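PDB 5VEO: ectonucleotide pyrophosphatase/phosphodiesterase family member 5 from Mus musculus, which is a zinc-dependent ectoenzyme of the nucleotide pyrophosphatase/phosphodiesterase family, probably cleaving phosphodiester bonds, with nucleotide hydrolysis restricted by a tyrosine substitution. Local coordinates for residues M227-D239 and G309-G323. The protein carries 1 engineered substitution. Numbering follows the deposited sequence.
Sequences MTQCSKQRVIELD and GWYILQNKSDDFLLG. With NAG (2-acetamido-2-deoxy-beta-D-glucopyranose), chain J.
M227 SD lies 3.5 Å from G323 C, and Q229 then pairs with G323 as an antiparallel, non-hydrogen-bonded bridge. C230 N bonds to L322 O almost straight (174°), while its SG rests 3.7 Å from CD1 of Y311, an oblique sulfur-aromatic contact. K232 lays CG over one face of the F320 ring, 4.0 Å from the centroid. R234 ties the end of the turn 231-234 to G309 and W310. Its CG, anti to the carbonyl carbon (chi1 -66°), starts the chain across W310, whose six-membered ring takes CB over its face, 3.7 Å from the centroid. The bend at chi3 then brings NE to G309 O (2.9 Å), in the guanidinium plane, and NH2 reaches Q229 O. Replaced by alanine, this position would keep CB but would probably leave G309 O and Q229 O without their guanidinium donors and W310 without the CG and CD running across it. From V235 to E237 the backbone runs parallel to 311-313: I236 N donates a hydrogen bond to Y311 O (2.8 Å, 175°) and I236 O accepts one from L313 N (2.9 Å). E237 OE1 takes K316 NZ on its syn lone pair, a 2.7 Å salt bridge, beside the turn whose N315 carries an N-glycan. The arrangement is a two-stranded parallel sheet joined to a short antiparallel pair, which G323 O anchors to zinc ligand H181 of this alkaline-phosphatase-clan domain.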
ATOM      1  N   MET A 227      -9.898   4.687   2.375  1.00  4.92           N
ATOM      2  CA  MET A 227     -11.036   4.343   1.532  1.00  4.52           C
ATOM      3  C   MET A 227     -12.016   5.509   1.550  1.00  7.33           C
ATOM      4  O   MET A 227     -12.164   6.175   2.575  1.00  7.37           O
ATOM      5  CB  MET A 227     -11.722   3.063   2.046  1.00  5.77           C
ATOM      6  CG  MET A 227     -12.770   2.432   1.131  1.00  6.74           C
ATOM      7  SD  MET A 227     -12.084   1.580  -0.323  1.00  6.95           S
ATOM      8  CE  MET A 227     -11.233   0.217   0.440  1.00  6.67           C
ATOM      9  N   THR A 228     -12.666   5.762   0.426  1.00  5.78           N
ATOM     10  CA  THR A 228     -13.677   6.813   0.362  0.73  7.14           C
ATOM     11  C   THR A 228     -14.936   6.277  -0.310  1.00  6.92           C
ATOM     12  O   THR A 228     -14.903   5.313  -1.084  1.00  6.55           O
ATOM     13  CB  THR A 228     -13.161   8.105  -0.326  0.73 10.79           C
ATOM     14  OG1 THR A 228     -14.000   9.224   0.022  0.73 11.03           O
ATOM     15  CG2 THR A 228     -13.210   8.024  -1.789  0.73 12.71           C
ATOM     16  N   GLN A 229     -16.052   6.907   0.035  1.00  6.64           N
ATOM     17  CA  GLN A 229     -17.363   6.495  -0.451  1.00  6.47           C
ATOM     18  C   GLN A 229     -17.590   6.966  -1.878  1.00  7.06           C
ATOM     19  O   GLN A 229     -17.443   8.160  -2.194  1.00  8.17           O
ATOM     20  CB  GLN A 229     -18.460   7.046   0.460  1.00  7.80           C
ATOM     21  CG  GLN A 229     -19.830   6.464   0.201  1.00 10.92           C
ATOM     22  CD  GLN A 229     -20.033   5.083   0.825  1.00 11.24           C
ATOM     23  OE1 GLN A 229     -19.296   4.672   1.711  1.00 10.56           O
ATOM     24  NE2 GLN A 229     -21.044   4.373   0.367  1.00 15.31           N
ATOM     25  N   CYS A 230     -18.035   6.041  -2.710  1.00  6.82           N
ATOM     26  CA  CYS A 230     -18.412   6.305  -4.087  1.00  6.16           C
ATOM     27  C   CYS A 230     -19.923   6.175  -4.258  1.00  7.68           C
ATOM     28  O   CYS A 230     -20.636   5.710  -3.367  1.00 10.26           O
ATOM     29  CB  CYS A 230     -17.677   5.360  -5.026  1.00  9.37           C
ATOM     30  SG  CYS A 230     -15.873   5.678  -4.992  1.00 10.51           S
ATOM     31  N   SER A 231     -20.396   6.593  -5.428  1.00  8.73           N
ATOM     32  CA  SER A 231     -21.827   6.679  -5.696  1.00 10.36           C
ATOM     33  C   SER A 231     -22.087   6.587  -7.191  1.00 11.44           C
ATOM     34  O   SER A 231     -21.362   7.190  -7.982  1.00 11.21           O
ATOM     35  CB  SER A 231     -22.411   7.995  -5.201  1.00 12.17           C
ATOM     36  OG  SER A 231     -23.786   8.104  -5.579  1.00 13.95           O
ATOM     37  N   LYS A 232     -23.190   5.924  -7.554  1.00 13.18           N
ATOM     38  CA  LYS A 232     -23.616   5.922  -8.947  1.00 15.81           C
ATOM     39  C   LYS A 232     -24.033   7.308  -9.424  1.00 14.38           C
ATOM     40  O   LYS A 232     -24.102   7.533 -10.636  1.00 18.81           O
ATOM     41  CB  LYS A 232     -24.728   4.894  -9.139  1.00 19.79           C
ATOM     42  CG  LYS A 232     -24.159   3.485  -9.049  1.00 28.33           C
ATOM     43  CD  LYS A 232     -25.159   2.381  -9.284  1.00 38.20           C
ATOM     44  CE  LYS A 232     -24.429   1.086  -9.625  1.00 48.66           C
ATOM     45  NZ  LYS A 232     -25.340  -0.092  -9.699  1.00 54.08           N
ATOM     46  N   GLN A 233     -24.253   8.251  -8.508  1.00 15.87           N
ATOM     47  CA  GLN A 233     -24.480   9.652  -8.852  1.00 16.69           C
ATOM     48  C   GLN A 233     -23.191  10.431  -9.078  1.00 14.38           C
ATOM     49  O   GLN A 233     -23.264  11.611  -9.441  1.00 16.46           O
ATOM     50  CB  GLN A 233     -25.277  10.341  -7.742  1.00 20.53           C
ATOM     51  CG  GLN A 233     -26.601   9.677  -7.466  1.00 32.14           C
ATOM     52  CD  GLN A 233     -27.502   9.744  -8.670  1.00 41.16           C
ATOM     53  OE1 GLN A 233     -27.856  10.830  -9.134  1.00 49.96           O
ATOM     54  NE2 GLN A 233     -27.848   8.585  -9.213  1.00 46.92           N
ATOM     55  N   ARG A 234     -22.028   9.802  -8.892  1.00 13.24           N
ATOM     56  CA  ARG A 234     -20.724  10.451  -9.070  1.00 11.32           C
ATOM     57  C   ARG A 234     -19.872   9.594 -10.010  1.00 12.79           C
ATOM     58  O   ARG A 234     -18.861   9.000  -9.607  1.00 11.67           O
ATOM     59  CB  ARG A 234     -20.034  10.659  -7.733  1.00 11.62           C
ATOM     60  CG  ARG A 234     -20.756  11.653  -6.823  1.00 12.04           C
ATOM     61  CD  ARG A 234     -19.902  12.016  -5.630  1.00 14.01           C
ATOM     62  NE  ARG A 234     -19.589  10.900  -4.748  1.00 10.86           N
ATOM     63  CZ  ARG A 234     -20.324  10.544  -3.702  1.00 10.92           C
ATOM     64  NH1 ARG A 234     -21.458  11.179  -3.427  1.00 14.06           N
ATOM     65  NH2 ARG A 234     -19.925   9.539  -2.929  1.00 11.39           N
ATOM     66  N   VAL A 235     -20.283   9.545 -11.274  1.00 13.50           N
ATOM     67  CA  VAL A 235     -19.610   8.752 -12.297  1.00 13.92           C
ATOM     68  C   VAL A 235     -19.206   9.649 -13.464  1.00 15.54           C
ATOM     69  O   VAL A 235     -20.010  10.455 -13.953  1.00 17.00           O
ATOM     70  CB  VAL A 235     -20.506   7.599 -12.785  1.00 18.67           C
ATOM     71  CG1 VAL A 235     -19.919   6.945 -13.999  1.00 22.75           C
ATOM     72  CG2 VAL A 235     -20.694   6.574 -11.677  1.00 16.95           C
ATOM     73  N   ILE A 236     -17.970   9.478 -13.923  1.00 15.11           N
ATOM     74  CA  ILE A 236     -17.475  10.064 -15.162  1.00 15.12           C
ATOM     75  C   ILE A 236     -17.367   8.926 -16.166  1.00 16.19           C
ATOM     76  O   ILE A 236     -16.630   7.962 -15.936  1.00 15.91           O
ATOM     77  CB  ILE A 236     -16.113  10.745 -14.965  1.00 14.73           C
ATOM     78  CG1 ILE A 236     -16.182  11.802 -13.860  1.00 16.44           C
ATOM     79  CG2 ILE A 236     -15.626  11.350 -16.271  1.00 19.17           C
ATOM     80  CD1 ILE A 236     -15.061  11.707 -12.892  1.00 15.88           C
ATOM     81  N   GLU A 237     -18.103   9.021 -17.266  1.00 17.75           N
ATOM     82  CA  GLU A 237     -18.164   7.941 -18.245  1.00 17.67           C
ATOM     83  C   GLU A 237     -17.359   8.359 -19.475  1.00 17.37           C
ATOM     84  O   GLU A 237     -17.751   9.281 -20.197  1.00 20.35           O
ATOM     85  CB  GLU A 237     -19.608   7.611 -18.604  1.00 22.37           C
ATOM     86  CG  GLU A 237     -19.731   6.342 -19.400  1.00 28.32           C
ATOM     87  CD  GLU A 237     -21.171   6.034 -19.795  1.00 36.40           C
ATOM     88  OE1 GLU A 237     -22.098   6.406 -19.029  1.00 39.17           O
ATOM     89  OE2 GLU A 237     -21.370   5.419 -20.869  1.00 38.67           O
ATOM     90  N   LEU A 238     -16.233   7.681 -19.703  1.00 16.68           N
ATOM     91  CA  LEU A 238     -15.284   8.151 -20.708  1.00 18.90           C
ATOM     92  C   LEU A 238     -15.880   8.118 -22.104  1.00 19.76           C
ATOM     93  O   LEU A 238     -15.551   8.971 -22.934  1.00 21.99           O
ATOM     94  CB  LEU A 238     -14.008   7.310 -20.682  1.00 19.37           C
ATOM     95  CG  LEU A 238     -13.161   7.421 -19.406  1.00 17.12           C
ATOM     96  CD1 LEU A 238     -11.925   6.536 -19.440  1.00 19.22           C
ATOM     97  CD2 LEU A 238     -12.756   8.856 -19.144  1.00 20.46           C
ATOM     98  N   ASP A 239     -16.740   7.145 -22.390  1.00 20.62           N
ATOM     99  CA  ASP A 239     -17.228   7.053 -23.758  1.00 24.17           C
ATOM    100  C   ASP A 239     -18.267   8.121 -24.077  1.00 22.24           C
ATOM    101  O   ASP A 239     -18.724   8.196 -25.228  1.00 26.36           O
ATOM    102  CB  ASP A 239     -17.733   5.629 -24.035  1.00 28.05           C
ATOM    103  CG  ASP A 239     -18.977   5.259 -23.266  1.00 35.91           C
ATOM    104  OD1 ASP A 239     -19.400   6.030 -22.379  1.00 39.92           O
ATOM    105  OD2 ASP A 239     -19.521   4.163 -23.553  1.00 39.36           O
ATOM    106  N   GLY A 309     -14.183  10.491  -4.274  1.00  8.58           N
ATOM    107  CA  GLY A 309     -15.529   9.951  -4.292  1.00 10.68           C
ATOM    108  C   GLY A 309     -16.169   9.851  -5.660  1.00  8.24           C
ATOM    109  O   GLY A 309     -17.333   9.433  -5.751  1.00  8.63           O
ATOM    110  N   TRP A 310     -15.440  10.199  -6.717  1.00  7.54           N
ATOM    111  CA  TRP A 310     -15.883  10.059  -8.094  1.00  7.95           C
ATOM    112  C   TRP A 310     -15.282   8.805  -8.722  1.00  9.25           C
ATOM    113  O   TRP A 310     -14.147   8.405  -8.415  1.00  9.66           O
ATOM    114  CB  TRP A 310     -15.504  11.308  -8.910  1.00  8.64           C
ATOM    115  CG  TRP A 310     -16.419  12.448  -8.582  1.00  8.46           C
ATOM    116  CD1 TRP A 310     -16.360  13.259  -7.494  1.00  8.91           C
ATOM    117  CD2 TRP A 310     -17.592  12.829  -9.302  1.00 11.70           C
ATOM    118  NE1 TRP A 310     -17.410  14.140  -7.500  1.00 11.45           N
ATOM    119  CE2 TRP A 310     -18.175  13.906  -8.611  1.00 11.15           C
ATOM    120  CE3 TRP A 310     -18.189  12.378 -10.479  1.00 13.66           C
ATOM    121  CZ2 TRP A 310     -19.344  14.520  -9.041  1.00 12.74           C
ATOM    122  CZ3 TRP A 310     -19.330  13.013 -10.926  1.00 14.34           C
ATOM    123  CH2 TRP A 310     -19.893  14.072 -10.211  1.00 14.38           C
ATOM    124  N   TYR A 311     -16.059   8.188  -9.609  1.00 10.19           N
ATOM    125  CA  TYR A 311     -15.682   6.940 -10.265  1.00  9.83           C
ATOM    126  C   TYR A 311     -15.529   7.175 -11.757  1.00 11.87           C
ATOM    127  O   TYR A 311     -16.350   7.858 -12.365  1.00 13.58           O
ATOM    128  CB  TYR A 311     -16.726   5.830 -10.049  1.00 12.02           C
ATOM    129  CG  TYR A 311     -16.128   4.519  -9.622  1.00 12.41           C
ATOM    130  CD1 TYR A 311     -16.186   4.121  -8.285  1.00 13.05           C
ATOM    131  CD2 TYR A 311     -15.515   3.665 -10.539  1.00 14.77           C
ATOM    132  CE1 TYR A 311     -15.628   2.940  -7.867  1.00 12.39           C
ATOM    133  CE2 TYR A 311     -14.943   2.471 -10.122  1.00 14.82           C
ATOM    134  CZ  TYR A 311     -15.023   2.105  -8.787  1.00 13.98           C
ATOM    135  OH  TYR A 311     -14.484   0.918  -8.335  1.00 16.36           O
ATOM    136  N   ILE A 312     -14.477   6.615 -12.341  1.00  9.86           N
ATOM    137  CA  ILE A 312     -14.291   6.639 -13.787  1.00 10.42           C
ATOM    138  C   ILE A 312     -14.715   5.297 -14.354  1.00 11.54           C
ATOM    139  O   ILE A 312     -14.160   4.254 -13.985  1.00 11.97           O
ATOM    140  CB  ILE A 312     -12.839   6.939 -14.174  1.00 10.01           C
ATOM    141  CG1 ILE A 312     -12.353   8.198 -13.468  1.00 11.80           C
ATOM    142  CG2 ILE A 312     -12.722   7.047 -15.704  1.00 12.37           C
ATOM    143  CD1 ILE A 312     -10.875   8.434 -13.651  1.00 10.78           C
ATOM    144  N   LEU A 313     -15.681   5.333 -15.263  1.00 12.32           N
ATOM    145  CA  LEU A 313     -16.153   4.156 -15.977  1.00 15.24           C
ATOM    146  C   LEU A 313     -15.844   4.355 -17.447  1.00 15.47           C
ATOM    147  O   LEU A 313     -16.093   5.432 -17.995  1.00 18.70           O
ATOM    148  CB  LEU A 313     -17.651   3.929 -15.798  1.00 18.46           C
ATOM    149  CG  LEU A 313     -18.064   3.107 -14.566  1.00 24.57           C
ATOM    150  CD1 LEU A 313     -17.761   3.758 -13.272  1.00 31.71           C
ATOM    151  CD2 LEU A 313     -19.552   2.796 -14.638  1.00 26.52           C
ATOM    152  N   GLN A 314     -15.272   3.341 -18.078  1.00 17.97           N
ATOM    153  CA  GLN A 314     -15.001   3.496 -19.491  1.00 21.39           C
ATOM    154  C   GLN A 314     -16.301   3.484 -20.267  1.00 22.60           C
ATOM    155  O   GLN A 314     -16.507   4.306 -21.164  1.00 29.74           O
ATOM    156  CB  GLN A 314     -14.063   2.413 -19.987  1.00 24.70           C
ATOM    157  CG  GLN A 314     -13.628   2.710 -21.380  1.00 27.00           C
ATOM    158  CD  GLN A 314     -12.537   1.802 -21.838  1.00 32.40           C
ATOM    159  OE1 GLN A 314     -12.385   0.684 -21.336  1.00 35.05           O
ATOM    160  NE2 GLN A 314     -11.753   2.274 -22.788  1.00 30.61           N
ATOM    161  N   ASN A 315     -17.204   2.582 -19.914  1.00 23.76           N
ATOM    162  CA  ASN A 315     -18.546   2.634 -20.451  1.00 26.48           C
ATOM    163  C   ASN A 315     -19.512   2.142 -19.376  1.00 26.64           C
ATOM    164  O   ASN A 315     -19.123   1.877 -18.227  1.00 26.26           O
ATOM    165  CB  ASN A 315     -18.620   1.864 -21.778  1.00 33.02           C
ATOM    166  CG  ASN A 315     -18.421   0.366 -21.621  1.00 36.29           C
ATOM    167  OD1 ASN A 315     -18.533  -0.181 -20.534  1.00 33.26           O
ATOM    168  ND2 ASN A 315     -18.132  -0.308 -22.739  1.00 41.61           N
ATOM    169  N   LYS A 316     -20.792   2.062 -19.755  1.00 32.48           N
ATOM    170  CA  LYS A 316     -21.870   1.847 -18.793  1.00 33.61           C
ATOM    171  C   LYS A 316     -21.706   0.574 -17.983  1.00 32.01           C
ATOM    172  O   LYS A 316     -22.258   0.482 -16.881  1.00 35.09           O
ATOM    173  CB  LYS A 316     -23.216   1.781 -19.512  1.00 36.26           C
ATOM    174  CG  LYS A 316     -23.564   3.003 -20.309  1.00 49.04           C
ATOM    175  CD  LYS A 316     -24.681   3.782 -19.668  1.00 52.86           C
ATOM    176  CE  LYS A 316     -24.971   5.025 -20.475  1.00 55.18           C
ATOM    177  NZ  LYS A 316     -24.761   6.258 -19.676  1.00 54.35           N
ATOM    178  N   SER A 317     -20.988  -0.416 -18.503  1.00 35.86           N
ATOM    179  CA  SER A 317     -20.881  -1.709 -17.845  1.00 38.37           C
ATOM    180  C   SER A 317     -19.523  -1.922 -17.191  1.00 35.17           C
ATOM    181  O   SER A 317     -19.208  -3.051 -16.798  1.00 35.48           O
ATOM    182  CB  SER A 317     -21.160  -2.830 -18.847  1.00 43.59           C
ATOM    183  OG  SER A 317     -20.076  -2.965 -19.748  1.00 43.11           O
ATOM    184  N   ASP A 318     -18.709  -0.879 -17.082  1.00 27.97           N
ATOM    185  CA  ASP A 318     -17.449  -0.988 -16.369  1.00 24.27           C
ATOM    186  C   ASP A 318     -17.742  -1.205 -14.883  1.00 27.96           C
ATOM    187  O   ASP A 318     -18.871  -1.017 -14.405  1.00 26.18           O
ATOM    188  CB  ASP A 318     -16.604   0.271 -16.603  1.00 26.46           C
ATOM    189  CG  ASP A 318     -15.093   0.030 -16.487  1.00 29.43           C
ATOM    190  OD1 ASP A 318     -14.657  -1.082 -16.109  1.00 26.80           O
ATOM    191  OD2 ASP A 318     -14.326   0.985 -16.776  1.00 22.75           O
ATOM    192  N   ASP A 319     -16.709  -1.620 -14.153  1.00 24.05           N
ATOM    193  CA  ASP A 319     -16.864  -1.954 -12.743  1.00 24.92           C
ATOM    194  C   ASP A 319     -17.203  -0.721 -11.919  1.00 20.57           C
ATOM    195  O   ASP A 319     -16.702   0.378 -12.179  1.00 22.46           O
ATOM    196  CB  ASP A 319     -15.583  -2.583 -12.208  1.00 32.72           C
ATOM    197  CG  ASP A 319     -15.244  -3.889 -12.897  1.00 48.23           C
ATOM    198  OD1 ASP A 319     -16.099  -4.806 -12.889  1.00 52.22           O
ATOM    199  OD2 ASP A 319     -14.122  -3.992 -13.446  1.00 53.42           O
ATOM    200  N   PHE A 320     -18.056  -0.909 -10.919  1.00 18.11           N
ATOM    201  CA  PHE A 320     -18.338   0.120  -9.935  1.00 14.08           C
ATOM    202  C   PHE A 320     -18.335  -0.501  -8.545  1.00 13.77           C
ATOM    203  O   PHE A 320     -18.914  -1.567  -8.334  1.00 15.02           O
ATOM    204  CB  PHE A 320     -19.679   0.808 -10.200  1.00 13.98           C
ATOM    205  CG  PHE A 320     -20.071   1.749  -9.114  1.00 11.93           C
ATOM    206  CD1 PHE A 320     -19.629   3.055  -9.123  1.00 14.51           C
ATOM    207  CD2 PHE A 320     -20.840   1.314  -8.058  1.00 13.89           C
ATOM    208  CE1 PHE A 320     -19.961   3.920  -8.100  1.00 13.82           C
ATOM    209  CE2 PHE A 320     -21.166   2.169  -7.026  1.00 14.74           C
ATOM    210  CZ  PHE A 320     -20.721   3.479  -7.053  1.00 13.75           C
ATOM    211  N   LEU A 321     -17.700   0.184  -7.599  1.00 12.04           N
ATOM    212  CA  LEU A 321     -17.642  -0.237  -6.208  1.00 10.15           C
ATOM    213  C   LEU A 321     -18.039   0.925  -5.310  1.00  8.77           C
ATOM    214  O   LEU A 321     -17.702   2.075  -5.591  1.00 10.58           O
ATOM    215  CB  LEU A 321     -16.229  -0.692  -5.823  1.00 10.32           C
ATOM    216  CG  LEU A 321     -15.667  -1.856  -6.630  1.00 12.81           C
ATOM    217  CD1 LEU A 321     -14.168  -2.000  -6.438  1.00 15.92           C
ATOM    218  CD2 LEU A 321     -16.364  -3.130  -6.245  1.00 19.57           C
ATOM    219  N   LEU A 322     -18.704   0.608  -4.189  1.00  8.96           N
ATOM    220  CA  LEU A 322     -19.171   1.646  -3.278  1.00  8.74           C
ATOM    221  C   LEU A 322     -18.041   2.253  -2.456  1.00  8.56           C
ATOM    222  O   LEU A 322     -18.195   3.360  -1.930  1.00  7.36           O
ATOM    223  CB  LEU A 322     -20.246   1.084  -2.351  1.00  8.49           C
ATOM    224  CG  LEU A 322     -21.627   0.927  -3.003  1.00 11.35           C
ATOM    225  CD1 LEU A 322     -22.480   0.062  -2.100  1.00 15.36           C
ATOM    226  CD2 LEU A 322     -22.255   2.292  -3.242  1.00 14.43           C
ATOM    227  N   GLY A 323     -16.915   1.573  -2.335  1.00  7.56           N
ATOM    228  CA  GLY A 323     -15.721   2.160  -1.755  1.00  6.42           C
ATOM    229  C   GLY A 323     -14.560   2.073  -2.729  1.00  7.87           C
ATOM    230  O   GLY A 323     -14.385   1.058  -3.419  1.00  7.18           O
TER
HETATM  231  C1  NAG J 517     -17.938  -1.742 -22.734  1.00 51.34           C
HETATM  232  C2  NAG J 517     -19.058  -2.463 -23.503  1.00 53.79           C
HETATM  233  C3  NAG J 517     -18.815  -3.973 -23.507  1.00 58.65           C
HETATM  234  C4  NAG J 517     -17.411  -4.293 -24.002  1.00 60.44           C
HETATM  235  C5  NAG J 517     -16.406  -3.541 -23.142  1.00 58.53           C
HETATM  236  C6  NAG J 517     -14.966  -3.772 -23.538  1.00 61.18           C
HETATM  237  C7  NAG J 517     -21.223  -1.286 -23.417  1.00 52.99           C
HETATM  238  C8  NAG J 517     -22.498  -1.114 -22.648  1.00 47.80           C
HETATM  239  N2  NAG J 517     -20.353  -2.165 -22.910  1.00 54.11           N
HETATM  240  O3  NAG J 517     -19.789  -4.625 -24.316  1.00 58.82           O
HETATM  241  O4  NAG J 517     -17.178  -5.695 -23.915  1.00 62.89           O
HETATM  242  O5  NAG J 517     -16.656  -2.133 -23.260  1.00 55.06           O
HETATM  243  O6  NAG J 517     -14.711  -3.324 -24.862  1.00 63.99           O
HETATM  244  O7  NAG J 517     -20.990  -0.654 -24.446  1.00 53.42           O
HETATM  245  O   HOH W   1     -18.386   7.461  -7.272  1.00  8.72           O